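Local atomic coordinates of conserved protein with 2 CBS domains (Pyrobaculum aerophilum, PDB entry 2RIF), a protein that binds AMP through a pair of CBS domains and is probably a nucleotide-sensing protein, though its cellular role is not established. Residues I5-L10 with I81-T86; I101-V106 with V116-D121. All coordinates share one frame; numbering follows the deposited sequence.

Interaction 1 ties the N-terminal residues 5-10 to strand 82-84 of the second CBS motif, and interaction 2 lies wholly within that motif, their centres about 10 Å apart. Strand 82-84 runs parallel to its sheet neighbour, strand 103-107 of interaction 2, probably joined through Val83 N to Val105 O (3.0 Å) and Ile81 O to Val105 N (3.2 Å). Both reach the AMP of chain H: Ile81 of interaction 1 reads the adenine, while Arg102 and His103 of interaction 2 hold the phosphate. Interaction 2 also grips the AMP of chain G, with the His103 ring between the two phosphates, whereas residues 5-10 pack against the far end of strand 82-84.

Interaction 1 of 2, residues I5-L10 with I81-T86; sequences IRTSEL and ITVLDT. With AMP (adenosine monophosphate), chain H.
Thr7 and Ser8 fasten the N-terminal residues 5-10 of the chain to the C-terminal end of strand 82-84, an edge strand in the three-stranded sheet of the second CBS motif. The contact thus ties the N-terminal residues to that motif across some 70 intervening residues.

Two hydrogen bonds hold the turn. Thr7 OG1 donates to Leu84 O at 2.7 Å, arriving in the carbonyl plane on a lone pair. The hydroxyl is swung between its own backbone N and carbonyl carbon (chi1 49°), which turns it to Leu84 and leaves CG2 for the apolar side. Ser8 N donates to Asp85 O over 3.3 Å, so two successive carbonyls of 81-86 are met by two successive residues of 5-10.

Apolar packing is slight. The Thr7 and Val83 side chains cross at an angle, their CG2 methyls 4.0 Å apart, and both also rest on Val106 of the next strand. A valine here has no hydroxyl, and Leu84 O would probably be left without its donor from residues 5-10.

At the more exposed margin the Arg6 side chain runs alongside Thr86, bent at its third torsion (chi3 64°). Its NE comes within 2.9 Å of Thr86 O, and NH2 passes close to the threonine CB.

The other end of 81-86 faces the AMP of chain H. There the backbone of Ile81 pairs with the base: the adenine amino group N6 donates to Ile81 O, and Ile81 N donates to N1 at 2.8 Å with an N-H...N angle of 162°.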
ATOM      1  N   ILE A   5       7.834  23.122  -4.489  1.00 72.83           N
ATOM      2  CA  ILE A   5       6.645  22.259  -4.239  1.00 74.53           C
ATOM      3  C   ILE A   5       6.757  21.688  -2.834  1.00 75.10           C
ATOM      4  O   ILE A   5       7.670  20.908  -2.555  1.00 75.75           O
ATOM      5  CB  ILE A   5       6.546  21.088  -5.249  1.00 75.08           C
ATOM      6  CG1 ILE A   5       7.116  21.485  -6.616  1.00 75.62           C
ATOM      7  CG2 ILE A   5       5.101  20.613  -5.368  1.00 74.94           C
ATOM      8  CD1 ILE A   5       8.640  21.509  -6.664  1.00 75.54           C
ATOM      9  N   ARG A   6       5.833  22.070  -1.954  1.00 75.64           N
ATOM     10  CA  ARG A   6       5.930  21.712  -0.539  1.00 75.99           C
ATOM     11  C   ARG A   6       4.745  20.880  -0.041  1.00 75.60           C
ATOM     12  O   ARG A   6       3.618  21.030  -0.517  1.00 75.49           O
ATOM     13  CB  ARG A   6       6.134  22.979   0.296  1.00 76.37           C
ATOM     14  CG  ARG A   6       7.559  23.524   0.176  1.00 76.79           C
ATOM     15  CD  ARG A   6       7.654  25.027   0.378  1.00 77.24           C
ATOM     16  NE  ARG A   6       7.271  25.447   1.724  1.00 77.88           N
ATOM     17  CZ  ARG A   6       7.418  26.682   2.203  1.00 78.24           C
ATOM     18  NH1 ARG A   6       7.947  27.646   1.453  1.00 78.32           N
ATOM     19  NH2 ARG A   6       7.033  26.956   3.445  1.00 78.41           N
ATOM     20  N   THR A   7       5.032  20.007   0.924  1.00 74.83           N
ATOM     21  CA  THR A   7       4.083  19.004   1.426  1.00 74.13           C
ATOM     22  C   THR A   7       2.676  19.533   1.716  1.00 74.27           C
ATOM     23  O   THR A   7       1.688  18.886   1.370  1.00 74.31           O
ATOM     24  CB  THR A   7       4.626  18.320   2.703  1.00 73.60           C
ATOM     25  OG1 THR A   7       5.072  19.315   3.631  1.00 73.73           O
ATOM     26  CG2 THR A   7       5.786  17.395   2.365  1.00 73.25           C
ATOM     27  N   SER A   8       2.592  20.708   2.336  1.00 74.52           N
ATOM     28  CA  SER A   8       1.302  21.313   2.686  1.00 74.86           C
ATOM     29  C   SER A   8       0.417  21.606   1.467  1.00 75.11           C
ATOM     30  O   SER A   8      -0.807  21.681   1.589  1.00 74.64           O
ATOM     31  CB  SER A   8       1.521  22.602   3.482  1.00 75.04           C
ATOM     32  OG  SER A   8       0.290  23.132   3.948  1.00 75.29           O
ATOM     33  N   GLU A   9       1.037  21.775   0.301  1.00 75.20           N
ATOM     34  CA  GLU A   9       0.302  22.044  -0.934  1.00 75.54           C
ATOM     35  C   GLU A   9      -0.302  20.772  -1.538  1.00 74.98           C
ATOM     36  O   GLU A   9      -1.296  20.845  -2.264  1.00 74.68           O
ATOM     37  CB  GLU A   9       1.205  22.748  -1.950  1.00 76.20           C
ATOM     38  CG  GLU A   9       1.752  24.087  -1.452  1.00 76.83           C
ATOM     39  CD  GLU A   9       2.737  24.730  -2.412  1.00 77.27           C
ATOM     40  OE1 GLU A   9       3.451  25.665  -1.987  1.00 77.36           O
ATOM     41  OE2 GLU A   9       2.804  24.305  -3.587  1.00 77.61           O
ATOM     42  N   LEU A  10       0.294  19.617  -1.237  1.00 74.10           N
ATOM     43  CA  LEU A  10      -0.232  18.326  -1.697  1.00 73.20           C
ATOM     44  C   LEU A  10      -1.251  17.720  -0.724  1.00 73.30           C
ATOM     45  O   LEU A  10      -1.782  16.643  -0.982  1.00 73.00           O
ATOM     46  CB  LEU A  10       0.907  17.328  -1.940  1.00 72.44           C
ATOM     47  CG  LEU A  10       1.901  17.667  -3.053  1.00 72.11           C
ATOM     48  CD1 LEU A  10       2.950  16.574  -3.168  1.00 71.53           C
ATOM     49  CD2 LEU A  10       1.192  17.866  -4.385  1.00 72.45           C
ATOM     50  N   ILE A  81       7.170   8.380  11.292  1.00 51.09           N
ATOM     51  CA  ILE A  81       8.198   8.980  10.448  1.00 51.12           C
ATOM     52  C   ILE A  81       7.574  10.229   9.839  1.00 52.13           C
ATOM     53  O   ILE A  81       6.635  10.134   9.053  1.00 53.39           O
ATOM     54  CB  ILE A  81       8.661   8.023   9.335  1.00 50.32           C
ATOM     55  CG1 ILE A  81       9.289   6.770   9.949  1.00 50.65           C
ATOM     56  CG2 ILE A  81       9.663   8.714   8.416  1.00 48.21           C
ATOM     57  CD1 ILE A  81       9.708   5.718   8.930  1.00 50.58           C
ATOM     58  N   THR A  82       8.096  11.396  10.201  1.00 53.54           N
ATOM     59  CA  THR A  82       7.434  12.655   9.876  1.00 53.98           C
ATOM     60  C   THR A  82       8.201  13.540   8.897  1.00 54.53           C
ATOM     61  O   THR A  82       9.397  13.356   8.671  1.00 53.33           O
ATOM     62  CB  THR A  82       7.183  13.479  11.159  1.00 54.08           C
ATOM     63  OG1 THR A  82       8.427  13.982  11.661  1.00 54.40           O
ATOM     64  CG2 THR A  82       6.512  12.624  12.234  1.00 52.23           C
ATOM     65  N   VAL A  83       7.476  14.492   8.314  1.00 55.04           N
ATOM     66  CA  VAL A  83       8.059  15.569   7.515  1.00 56.33           C
ATOM     67  C   VAL A  83       7.347  16.866   7.888  1.00 56.22           C
ATOM     68  O   VAL A  83       6.179  16.842   8.277  1.00 54.82           O
ATOM     69  CB  VAL A  83       7.911  15.324   5.998  1.00 56.74           C
ATOM     70  CG1 VAL A  83       8.691  14.088   5.581  1.00 57.32           C
ATOM     71  CG2 VAL A  83       6.442  15.198   5.607  1.00 56.26           C
ATOM     72  N   LEU A  84       8.046  17.992   7.785  1.00 57.56           N
ATOM     73  CA  LEU A  84       7.435  19.281   8.101  1.00 59.03           C
ATOM     74  C   LEU A  84       6.468  19.691   6.995  1.00 59.97           C
ATOM     75  O   LEU A  84       6.629  19.294   5.840  1.00 60.44           O
ATOM     76  CB  LEU A  84       8.498  20.367   8.294  1.00 59.60           C
ATOM     77  CG  LEU A  84       9.421  20.209   9.506  1.00 59.84           C
ATOM     78  CD1 LEU A  84      10.611  21.151   9.394  1.00 59.85           C
ATOM     79  CD2 LEU A  84       8.657  20.448  10.803  1.00 60.21           C
ATOM     80  N   ASP A  85       5.459  20.475   7.361  1.00 60.89           N
ATOM     81  CA  ASP A  85       4.513  21.022   6.387  1.00 61.73           C
ATOM     82  C   ASP A  85       5.203  22.005   5.432  1.00 62.49           C
ATOM     83  O   ASP A  85       4.770  22.180   4.290  1.00 62.19           O
ATOM     84  CB  ASP A  85       3.325  21.697   7.092  1.00 62.59           C
ATOM     85  CG  ASP A  85       3.744  22.844   8.009  1.00 63.19           C
ATOM     86  OD1 ASP A  85       2.914  23.747   8.243  1.00 63.77           O
ATOM     87  OD2 ASP A  85       4.896  22.842   8.497  1.00 62.53           O
ATOM     88  N   THR A  86       6.277  22.635   5.906  1.00 63.27           N
ATOM     89  CA  THR A  86       7.057  23.577   5.105  1.00 63.70           C
ATOM     90  C   THR A  86       8.144  22.902   4.260  1.00 64.31           C
ATOM     91  O   THR A  86       8.744  23.550   3.401  1.00 64.59           O
ATOM     92  CB  THR A  86       7.735  24.633   6.001  1.00 63.51           C
ATOM     93  OG1 THR A  86       8.619  23.988   6.926  1.00 63.52           O
ATOM     94  CG2 THR A  86       6.693  25.435   6.769  1.00 63.49           C
TER
HETATM   95  P   AMP H 301       2.472   1.186   4.232  1.00 38.77           P
HETATM   96  O1P AMP H 301       3.163   0.365   3.176  1.00 38.46           O
HETATM   97  O2P AMP H 301       2.775   2.660   4.152  1.00 38.70           O
HETATM   98  O3P AMP H 301       1.006   0.880   4.400  1.00 40.85           O
HETATM   99  O5' AMP H 301       3.133   0.683   5.616  1.00 39.32           O
HETATM  100  C5' AMP H 301       4.003  -0.454   5.685  1.00 38.63           C
HETATM  101  C4' AMP H 301       4.688  -0.526   7.043  1.00 37.36           C
HETATM  102  O4' AMP H 301       5.392   0.695   7.290  1.00 38.71           O
HETATM  103  C3' AMP H 301       3.693  -0.693   8.176  1.00 36.90           C
HETATM  104  O3' AMP H 301       4.218  -1.586   9.164  1.00 38.20           O
HETATM  105  C2' AMP H 301       3.512   0.705   8.727  1.00 35.93           C
HETATM  106  O2' AMP H 301       3.192   0.709  10.120  1.00 36.30           O
HETATM  107  C1' AMP H 301       4.850   1.369   8.430  1.00 37.40           C
HETATM  108  N9  AMP H 301       4.687   2.812   8.141  1.00 36.76           N
HETATM  109  C8  AMP H 301       4.027   3.352   7.099  1.00 38.71           C
HETATM  110  N7  AMP H 301       4.071   4.706   7.130  1.00 38.25           N
HETATM  111  C5  AMP H 301       4.777   5.048   8.218  1.00 36.65           C
HETATM  112  C6  AMP H 301       5.206   6.310   8.849  1.00 34.76           C
HETATM  113  N6  AMP H 301       4.873   7.500   8.304  1.00 34.15           N
HETATM  114  N1  AMP H 301       5.932   6.222   9.986  1.00 36.59           N
HETATM  115  C2  AMP H 301       6.266   5.038  10.539  1.00 34.00           C
HETATM  116  N3  AMP H 301       5.912   3.858  10.013  1.00 35.80           N
HETATM  117  C4  AMP H 301       5.181   3.797   8.879  1.00 36.76           C

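Interaction 2 of 2, residues I101-V106 with V116-D121; sequences IRHVVV and VLSIRD. With AMP (adenosine monophosphate), chain G; AMP (adenosine monophosphate), chain H.
Val104 and Leu117 form the hydrogen-bonded pair of an antiparallel beta hairpin of the second CBS motif that contributes to two AMP sites. Val104 N to Leu117 O and Leu117 N to Val104 O are both 2.9 Å. Past the strand, Ile119 N donates to Arg102 O (2.9 Å), continuing the ladder into the start of the helix.

Apolar contact lies on one face, where the Val104 and Leu117 side chains lie side by side, Val104 CG2 3.6 Å from Leu117 CB. On the other, Val116 packs against the adenine of chain G.

Polar contacts concentrate on the phosphates. His103, its ring bridging the two nucleotides edge-on, donates from ND1 to O2P of the chain H AMP (2.8 Å) and from NE2 to O2P of the chain G AMP (3.3 Å). Arg102, bent at its third torsion (chi3 -63°), sets NE 2.7 Å from O1P of chain H.

Ser118 and Asp121 make a capping box at the start of helix 119-123: Ser118 OG accepts from Arg120 N while donating to O3P of chain G, and Ser118 N donates to Asp121 OD2. Asp121 OD1 takes the ribose O3' at 2.8 Å.

Helix 89-99 packs under the Val104-Leu117 face through Ala92 and Met96, strand 82-84 flanks strand 103-107, and Leu38 of strand 38-42 touches His103 and Val116.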
ATOM      1  N   ILE A 101       8.443   2.702   3.008  1.00 50.84           N
ATOM      2  CA  ILE A 101       7.082   2.997   3.462  1.00 49.16           C
ATOM      3  C   ILE A 101       6.349   3.773   2.372  1.00 50.10           C
ATOM      4  O   ILE A 101       6.979   4.391   1.513  1.00 50.49           O
ATOM      5  CB  ILE A 101       7.059   3.792   4.802  1.00 48.41           C
ATOM      6  CG1 ILE A 101       7.816   5.120   4.683  1.00 47.57           C
ATOM      7  CG2 ILE A 101       7.641   2.946   5.932  1.00 47.96           C
ATOM      8  CD1 ILE A 101       7.894   5.900   5.980  1.00 46.05           C
ATOM      9  N   ARG A 102       5.020   3.727   2.403  1.00 49.96           N
ATOM     10  CA  ARG A 102       4.200   4.402   1.400  1.00 49.78           C
ATOM     11  C   ARG A 102       3.414   5.567   2.000  1.00 50.53           C
ATOM     12  O   ARG A 102       2.472   6.072   1.382  1.00 51.17           O
ATOM     13  CB  ARG A 102       3.254   3.395   0.743  1.00 49.91           C
ATOM     14  CG  ARG A 102       3.981   2.272  -0.005  1.00 50.06           C
ATOM     15  CD  ARG A 102       3.037   1.185  -0.522  1.00 49.72           C
ATOM     16  NE  ARG A 102       2.348   0.498   0.570  1.00 49.21           N
ATOM     17  CZ  ARG A 102       1.575  -0.575   0.425  1.00 49.11           C
ATOM     18  NH1 ARG A 102       1.360  -1.114  -0.772  1.00 48.23           N
ATOM     19  NH2 ARG A 102       1.002  -1.108   1.497  1.00 50.05           N
ATOM     20  N   HIS A 103       3.805   5.993   3.200  1.00 50.18           N
ATOM     21  CA  HIS A 103       3.181   7.138   3.867  1.00 50.95           C
ATOM     22  C   HIS A 103       4.207   7.931   4.665  1.00 51.31           C
ATOM     23  O   HIS A 103       5.220   7.385   5.108  1.00 51.24           O
ATOM     24  CB  HIS A 103       2.074   6.686   4.827  1.00 49.76           C
ATOM     25  CG  HIS A 103       0.915   6.019   4.156  1.00 48.76           C
ATOM     26  ND1 HIS A 103       0.893   4.669   3.879  1.00 48.03           N
ATOM     27  CD2 HIS A 103      -0.270   6.512   3.724  1.00 48.52           C
ATOM     28  CE1 HIS A 103      -0.251   4.361   3.297  1.00 48.78           C
ATOM     29  NE2 HIS A 103      -0.975   5.461   3.190  1.00 48.96           N
ATOM     30  N   VAL A 104       3.933   9.221   4.840  1.00 52.31           N
ATOM     31  CA  VAL A 104       4.705  10.080   5.737  1.00 52.61           C
ATOM     32  C   VAL A 104       3.745  11.030   6.456  1.00 53.20           C
ATOM     33  O   VAL A 104       2.865  11.625   5.831  1.00 54.12           O
ATOM     34  CB  VAL A 104       5.789  10.897   4.992  1.00 51.63           C
ATOM     35  CG1 VAL A 104       6.870   9.979   4.448  1.00 51.21           C
ATOM     36  CG2 VAL A 104       5.176  11.726   3.878  1.00 51.94           C
ATOM     37  N   VAL A 105       3.916  11.155   7.768  1.00 53.48           N
ATOM     38  CA  VAL A 105       3.048  11.990   8.591  1.00 52.91           C
ATOM     39  C   VAL A 105       3.520  13.438   8.541  1.00 53.83           C
ATOM     40  O   VAL A 105       4.616  13.755   8.998  1.00 55.41           O
ATOM     41  CB  VAL A 105       3.043  11.520  10.061  1.00 52.89           C
ATOM     42  CG1 VAL A 105       2.121  12.399  10.900  1.00 52.48           C
ATOM     43  CG2 VAL A 105       2.626  10.058  10.155  1.00 52.07           C
ATOM     44  N   VAL A 106       2.689  14.317   7.992  1.00 54.54           N
ATOM     45  CA  VAL A 106       3.035  15.731   7.890  1.00 55.17           C
ATOM     46  C   VAL A 106       2.663  16.459   9.181  1.00 56.49           C
ATOM     47  O   VAL A 106       1.498  16.462   9.581  1.00 57.58           O
ATOM     48  CB  VAL A 106       2.329  16.406   6.698  1.00 54.85           C
ATOM     49  CG1 VAL A 106       2.789  17.850   6.557  1.00 53.21           C
ATOM     50  CG2 VAL A 106       2.601  15.632   5.411  1.00 54.76           C
ATOM     51  N   VAL A 116      -1.428  13.754   6.440  1.00 56.85           N
ATOM     52  CA  VAL A 116      -0.667  12.577   6.037  1.00 56.64           C
ATOM     53  C   VAL A 116      -0.525  12.545   4.521  1.00 55.71           C
ATOM     54  O   VAL A 116      -1.501  12.711   3.794  1.00 55.36           O
ATOM     55  CB  VAL A 116      -1.351  11.282   6.506  1.00 57.68           C
ATOM     56  CG1 VAL A 116      -0.699  10.055   5.864  1.00 56.38           C
ATOM     57  CG2 VAL A 116      -1.322  11.184   8.025  1.00 58.60           C
ATOM     58  N   LEU A 117       0.701  12.326   4.060  1.00 55.78           N
ATOM     59  CA  LEU A 117       1.002  12.251   2.640  1.00 55.81           C
ATOM     60  C   LEU A 117       1.242  10.788   2.280  1.00 54.34           C
ATOM     61  O   LEU A 117       1.726  10.013   3.107  1.00 55.44           O
ATOM     62  CB  LEU A 117       2.241  13.094   2.329  1.00 57.53           C
ATOM     63  CG  LEU A 117       2.313  13.785   0.971  1.00 58.59           C
ATOM     64  CD1 LEU A 117       1.150  14.751   0.786  1.00 59.38           C
ATOM     65  CD2 LEU A 117       3.642  14.513   0.845  1.00 59.64           C
ATOM     66  N   SER A 118       0.903  10.425   1.046  1.00 52.25           N
ATOM     67  CA  SER A 118       1.008   9.046   0.571  1.00 51.95           C
ATOM     68  C   SER A 118       1.810   8.967  -0.721  1.00 50.81           C
ATOM     69  O   SER A 118       1.906   9.943  -1.464  1.00 51.42           O
ATOM     70  CB  SER A 118      -0.397   8.475   0.343  1.00 52.73           C
ATOM     71  OG  SER A 118      -0.372   7.298  -0.446  1.00 52.88           O
ATOM     72  N   ILE A 119       2.374   7.790  -0.989  1.00 50.47           N
ATOM     73  CA  ILE A 119       3.074   7.528  -2.250  1.00 51.56           C
ATOM     74  C   ILE A 119       2.138   7.741  -3.452  1.00 52.48           C
ATOM     75  O   ILE A 119       2.587   8.020  -4.562  1.00 52.39           O
ATOM     76  CB  ILE A 119       3.656   6.091  -2.276  1.00 51.20           C
ATOM     77  CG1 ILE A 119       4.674   5.933  -3.407  1.00 51.32           C
ATOM     78  CG2 ILE A 119       2.542   5.057  -2.411  1.00 50.47           C
ATOM     79  CD1 ILE A 119       5.455   4.641  -3.334  1.00 50.81           C
ATOM     80  N   ARG A 120       0.837   7.602  -3.211  1.00 53.57           N
ATOM     81  CA  ARG A 120      -0.192   7.854  -4.216  1.00 55.18           C
ATOM     82  C   ARG A 120      -0.206   9.327  -4.654  1.00 55.87           C
ATOM     83  O   ARG A 120      -0.469   9.631  -5.818  1.00 55.12           O
ATOM     84  CB  ARG A 120      -1.560   7.458  -3.645  1.00 55.65           C
ATOM     85  CG  ARG A 120      -2.575   7.009  -4.669  1.00 54.80           C
ATOM     86  CD  ARG A 120      -3.913   6.703  -4.010  1.00 54.95           C
ATOM     87  NE  ARG A 120      -3.838   5.563  -3.093  1.00 54.39           N
ATOM     88  CZ  ARG A 120      -4.001   4.282  -3.428  1.00 54.75           C
ATOM     89  NH1 ARG A 120      -4.251   3.919  -4.684  1.00 54.94           N
ATOM     90  NH2 ARG A 120      -3.910   3.344  -2.491  1.00 54.95           N
ATOM     91  N   ASP A 121       0.088  10.230  -3.717  1.00 58.24           N
ATOM     92  CA  ASP A 121       0.106  11.674  -3.986  1.00 59.79           C
ATOM     93  C   ASP A 121       1.283  12.109  -4.859  1.00 61.97           C
ATOM     94  O   ASP A 121       1.147  13.008  -5.688  1.00 61.79           O
ATOM     95  CB  ASP A 121       0.173  12.469  -2.677  1.00 59.67           C
ATOM     96  CG  ASP A 121      -1.007  12.207  -1.766  1.00 59.76           C
ATOM     97  OD1 ASP A 121      -2.151  12.146  -2.267  1.00 59.40           O
ATOM     98  OD2 ASP A 121      -0.787  12.076  -0.542  1.00 58.78           O
TER
HETATM   99  P   AMP G 201      -3.936   5.763   0.653  1.00 58.46           P
HETATM  100  O1P AMP G 201      -4.736   4.576   0.201  1.00 57.97           O
HETATM  101  O2P AMP G 201      -4.008   6.003   2.140  1.00 59.43           O
HETATM  102  O3P AMP G 201      -2.550   5.858   0.068  1.00 58.03           O
HETATM  103  O5' AMP G 201      -4.712   6.975  -0.068  1.00 60.09           O
HETATM  104  C5' AMP G 201      -5.598   7.859   0.610  1.00 61.68           C
HETATM  105  C4' AMP G 201      -5.299   9.295   0.195  1.00 62.45           C
HETATM  106  O4' AMP G 201      -5.683  10.171   1.258  1.00 63.05           O
HETATM  107  C3' AMP G 201      -3.823   9.551  -0.098  1.00 63.05           C
HETATM  108  O3' AMP G 201      -3.640   9.907  -1.472  1.00 64.33           O
HETATM  109  C2' AMP G 201      -3.408  10.664   0.846  1.00 63.63           C
HETATM  110  O2' AMP G 201      -3.283  11.918   0.172  1.00 64.23           O
HETATM  111  C1' AMP G 201      -4.534  10.765   1.858  1.00 63.54           C
HETATM  112  N9  AMP G 201      -4.234  10.049   3.124  1.00 63.27           N
HETATM  113  C8  AMP G 201      -3.601   8.869   3.281  1.00 62.80           C
HETATM  114  N7  AMP G 201      -3.527   8.533   4.599  1.00 62.37           N
HETATM  115  C5  AMP G 201      -4.130   9.512   5.299  1.00 62.33           C
HETATM  116  C6  AMP G 201      -4.417   9.809   6.721  1.00 61.89           C
HETATM  117  N6  AMP G 201      -4.026   8.960   7.698  1.00 61.88           N
HETATM  118  N1  AMP G 201      -5.072  10.960   7.006  1.00 61.88           N
HETATM  119  C2  AMP G 201      -5.467  11.822   6.045  1.00 61.47           C
HETATM  120  N3  AMP G 201      -5.239  11.610   4.741  1.00 62.24           N
HETATM  121  C4  AMP G 201      -4.592  10.502   4.317  1.00 62.59           C
HETATM  122  P   AMP H 301       2.472   1.186   4.232  1.00 38.77           P
HETATM  123  O1P AMP H 301       3.163   0.365   3.176  1.00 38.46           O
HETATM  124  O2P AMP H 301       2.775   2.660   4.152  1.00 38.70           O
HETATM  125  O3P AMP H 301       1.006   0.880   4.400  1.00 40.85           O
HETATM  126  O5' AMP H 301       3.133   0.683   5.616  1.00 39.32           O
HETATM  127  C5' AMP H 301       4.003  -0.454   5.685  1.00 38.63           C
HETATM  128  C4' AMP H 301       4.688  -0.526   7.043  1.00 37.36           C
HETATM  129  O4' AMP H 301       5.392   0.695   7.290  1.00 38.71           O
HETATM  130  C3' AMP H 301       3.693  -0.693   8.176  1.00 36.90           C
HETATM  131  O3' AMP H 301       4.218  -1.586   9.164  1.00 38.20           O
HETATM  132  C2' AMP H 301       3.512   0.705   8.727  1.00 35.93           C
HETATM  133  O2' AMP H 301       3.192   0.709  10.120  1.00 36.30           O
HETATM  134  C1' AMP H 301       4.850   1.369   8.430  1.00 37.40           C
HETATM  135  N9  AMP H 301       4.687   2.812   8.141  1.00 36.76           N
HETATM  136  C8  AMP H 301       4.027   3.352   7.099  1.00 38.71           C
HETATM  137  N7  AMP H 301       4.071   4.706   7.130  1.00 38.25           N
HETATM  138  C5  AMP H 301       4.777   5.048   8.218  1.00 36.65           C
HETATM  139  C6  AMP H 301       5.206   6.310   8.849  1.00 34.76           C
HETATM  140  N6  AMP H 301       4.873   7.500   8.304  1.00 34.15           N
HETATM  141  N1  AMP H 301       5.932   6.222   9.986  1.00 36.59           N
HETATM  142  C2  AMP H 301       6.266   5.038  10.539  1.00 34.00           C
HETATM  143  N3  AMP H 301       5.912   3.858  10.013  1.00 35.80           N
HETATM  144  C4  AMP H 301       5.181   3.797   8.879  1.00 36.76           C